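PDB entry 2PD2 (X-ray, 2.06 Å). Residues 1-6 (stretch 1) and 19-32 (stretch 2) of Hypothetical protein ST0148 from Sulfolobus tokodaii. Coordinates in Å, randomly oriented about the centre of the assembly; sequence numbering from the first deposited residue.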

# COMPACT_ATOMS: atom_id res chain seq x y z
N MET A 1 -4.00 -3.44 20.30
CA MET A 1 -4.23 -3.20 18.85
C MET A 1 -3.04 -3.72 18.05
O MET A 1 -1.98 -3.09 18.02
CB MET A 1 -4.38 -1.71 18.58
CG MET A 1 -4.62 -1.38 17.12
SD MET A 1 -6.33 -1.66 16.67
CE MET A 1 -6.98 -0.02 16.91
N LYS A 2 -3.22 -4.86 17.40
CA LYS A 2 -2.17 -5.49 16.60
C LYS A 2 -2.09 -4.92 15.19
O LYS A 2 -3.07 -4.94 14.44
CB LYS A 2 -2.40 -7.00 16.54
CG LYS A 2 -2.25 -7.72 17.89
CD LYS A 2 -2.67 -9.19 17.79
CE LYS A 2 -2.18 -10.01 18.98
NZ LYS A 2 -2.68 -9.47 20.28
N VAL A 3 -0.91 -4.41 14.82
CA VAL A 3 -0.71 -3.82 13.50
C VAL A 3 0.53 -4.39 12.82
O VAL A 3 1.62 -4.40 13.40
CB VAL A 3 -0.51 -2.28 13.60
CG1 VAL A 3 -0.43 -1.67 12.20
CG2 VAL A 3 -1.65 -1.66 14.40
N VAL A 4 0.37 -4.90 11.60
CA VAL A 4 1.50 -5.41 10.86
C VAL A 4 1.79 -4.33 9.81
O VAL A 4 0.96 -4.03 8.95
CB VAL A 4 1.21 -6.80 10.21
CG1 VAL A 4 0.04 -6.71 9.25
CG2 VAL A 4 2.45 -7.31 9.51
N VAL A 5 2.96 -3.72 9.92
CA VAL A 5 3.38 -2.65 9.03
C VAL A 5 4.33 -3.13 7.93
O VAL A 5 5.29 -3.84 8.19
CB VAL A 5 4.12 -1.55 9.81
CG1 VAL A 5 4.56 -0.43 8.86
CG2 VAL A 5 3.23 -0.99 10.92
N GLN A 6 4.05 -2.72 6.70
CA GLN A 6 4.89 -3.10 5.57
C GLN A 6 5.68 -1.90 5.04
O GLN A 6 5.15 -0.81 4.91
CB GLN A 6 4.04 -3.65 4.43
CG GLN A 6 4.78 -3.76 3.09
CD GLN A 6 3.83 -3.87 1.91
OE1 GLN A 6 2.80 -3.19 1.88
NE2 GLN A 6 4.18 -4.70 0.93
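Stretch 2 (19-32) SVINLYNDIKDAEI

Stretch 1 runs as an extended strand from Lys 2 through Gln 6 and on beyond it, and stretch 2 comes back to it by way of a helix, a turn and a second strand. The helix, already under way at Ser 19 and running to Asp 26, runs nearly antiparallel to the first strand: the N-to-C directions differ by 169° and the axes come no closer than 11.1 Å, which leaves room for a layer of side chains between them. Ile 27 is the first residue to leave helical phi/psi, and a type II turn from Ile 27 to Ala 30, closed by Ala 30 N to Ile 27 O at 3.2 Å, redirects the chain. Asp 29 takes positive phi and psi (54°/33°) in this turn. Glu 31 and Ile 32 then lie parallel to stretch 1, Lys 2 pairing with Glu 31 (CA to CA 4.6 Å) and Val 3 with Ile 32 (CA to CA 5.0 Å). Glu 31 bonds to stretch 1 through both its backbone polar groups: its N donates to Met 1 O at 2.8 Å, and its O accepts from Val 3 N at 2.9 Å, both nearly linear.

Side chains alternate across the sheet. On one face, exposed Lys 2 and Glu 31 form a salt bridge, Lys 2 NZ to Glu 31 OE1 at 2.9 Å; a water accepts from Met 1 N and donates to the same OE1. Val 3 and Ile 32 occupy the other face, where the helix packs. Val 3 CG1 meets Leu 23 CD2 at 3.9 Å. Val 5, pointing toward stretch 2, touches three residues: its CG1 lies 4.0 Å from Val 20 CG2, and its CG2 lies 3.9 Å from Ile 32 CG2 and 4.2 Å from Leu 23 CD2. Beyond the helix end, Ile 27 CG2 rests 3.7 Å from Met 1 CB. Val 4 points away and takes no part.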

# COMPACT_ATOMS: atom_id res chain seq x y z
N SER A 19 6.46 7.52 10.34
CA SER A 19 5.05 7.16 10.40
C SER A 19 4.81 6.08 11.46
O SER A 19 3.80 6.09 12.15
CB SER A 19 4.56 6.68 9.04
OG SER A 19 4.43 7.76 8.14
N VAL A 20 5.75 5.14 11.59
CA VAL A 20 5.62 4.10 12.60
C VAL A 20 5.71 4.75 13.99
O VAL A 20 4.97 4.39 14.91
CB VAL A 20 6.72 3.03 12.46
CG1 VAL A 20 6.65 2.05 13.63
CG2 VAL A 20 6.52 2.27 11.15
N ILE A 21 6.61 5.72 14.13
CA ILE A 21 6.74 6.43 15.40
C ILE A 21 5.39 7.12 15.69
O ILE A 21 4.91 7.12 16.82
CB ILE A 21 7.86 7.49 15.33
CG1 ILE A 21 9.22 6.78 15.30
CG2 ILE A 21 7.79 8.42 16.54
CD1 ILE A 21 10.40 7.73 15.10
N ASN A 22 4.79 7.70 14.65
CA ASN A 22 3.50 8.37 14.81
C ASN A 22 2.44 7.37 15.26
O ASN A 22 1.62 7.69 16.13
CB ASN A 22 3.07 9.05 13.50
CG ASN A 22 3.88 10.31 13.19
OD1 ASN A 22 4.50 10.89 14.08
ND2 ASN A 22 3.85 10.75 11.93
N LEU A 23 2.45 6.18 14.67
CA LEU A 23 1.49 5.14 15.04
C LEU A 23 1.63 4.82 16.52
O LEU A 23 0.66 4.84 17.28
CB LEU A 23 1.75 3.86 14.22
CG LEU A 23 0.84 2.67 14.53
CD1 LEU A 23 -0.60 3.05 14.23
CD2 LEU A 23 1.26 1.46 13.70
N TYR A 24 2.87 4.52 16.92
CA TYR A 24 3.19 4.21 18.31
C TYR A 24 2.65 5.27 19.27
O TYR A 24 2.02 4.96 20.28
CB TYR A 24 4.71 4.10 18.48
CG TYR A 24 5.16 3.91 19.91
CD1 TYR A 24 5.20 2.65 20.49
CD2 TYR A 24 5.55 5.01 20.68
CE1 TYR A 24 5.62 2.47 21.81
CE2 TYR A 24 5.98 4.85 21.99
CZ TYR A 24 6.01 3.58 22.55
OH TYR A 24 6.42 3.42 23.85
N ASN A 25 2.92 6.53 18.95
CA ASN A 25 2.46 7.63 19.80
C ASN A 25 0.95 7.83 19.80
O ASN A 25 0.40 8.36 20.76
CB ASN A 25 3.11 8.95 19.37
CG ASN A 25 4.58 9.01 19.71
OD1 ASN A 25 5.01 8.49 20.74
ND2 ASN A 25 5.37 9.66 18.86
N ASP A 26 0.28 7.38 18.74
CA ASP A 26 -1.15 7.59 18.63
C ASP A 26 -2.05 6.48 19.15
O ASP A 26 -3.17 6.75 19.59
CB ASP A 26 -1.51 7.89 17.17
CG ASP A 26 -2.89 8.52 17.03
OD1 ASP A 26 -3.09 9.60 17.62
OD2 ASP A 26 -3.75 7.94 16.35
N ILE A 27 -1.59 5.24 19.09
CA ILE A 27 -2.40 4.12 19.55
C ILE A 27 -1.86 3.51 20.83
O ILE A 27 -0.83 2.84 20.84
CB ILE A 27 -2.51 3.02 18.46
CG1 ILE A 27 -3.17 3.62 17.20
CG2 ILE A 27 -3.35 1.86 18.97
CD1 ILE A 27 -3.41 2.62 16.10
N LYS A 28 -2.58 3.75 21.93
CA LYS A 28 -2.20 3.24 23.23
C LYS A 28 -2.04 1.72 23.20
O LYS A 28 -2.89 1.01 22.67
CB LYS A 28 -3.23 3.63 24.29
CG LYS A 28 -2.92 3.09 25.68
CD LYS A 28 -3.90 3.61 26.72
CE LYS A 28 -3.53 3.13 28.11
NZ LYS A 28 -4.38 3.74 29.17
N ASP A 29 -0.95 1.24 23.77
CA ASP A 29 -0.66 -0.18 23.85
C ASP A 29 -0.69 -0.90 22.50
O ASP A 29 -1.06 -2.07 22.42
CB ASP A 29 -1.63 -0.85 24.82
CG ASP A 29 -1.47 -0.33 26.24
OD1 ASP A 29 -0.32 -0.18 26.69
OD2 ASP A 29 -2.50 -0.08 26.90
N ALA A 30 -0.30 -0.21 21.44
CA ALA A 30 -0.27 -0.83 20.13
C ALA A 30 0.76 -1.96 20.14
O ALA A 30 1.79 -1.86 20.80
CB ALA A 30 0.10 0.20 19.07
N GLU A 31 0.45 -3.04 19.43
CA GLU A 31 1.36 -4.18 19.32
C GLU A 31 1.76 -4.11 17.85
O GLU A 31 1.00 -4.48 16.96
CB GLU A 31 0.63 -5.48 19.61
CG GLU A 31 1.52 -6.58 20.12
CD GLU A 31 0.76 -7.85 20.40
OE1 GLU A 31 -0.38 -7.76 20.93
OE2 GLU A 31 1.29 -8.94 20.10
N ILE A 32 2.97 -3.62 17.60
CA ILE A 32 3.43 -3.42 16.23
C ILE A 32 4.56 -4.31 15.74
O ILE A 32 5.55 -4.52 16.45
CB ILE A 32 3.89 -1.94 16.06
CG1 ILE A 32 2.77 -0.99 16.50
CG2 ILE A 32 4.27 -1.67 14.60
CD1 ILE A 32 3.29 0.40 16.86
O HOH W 1 -2.54 -5.94 21.30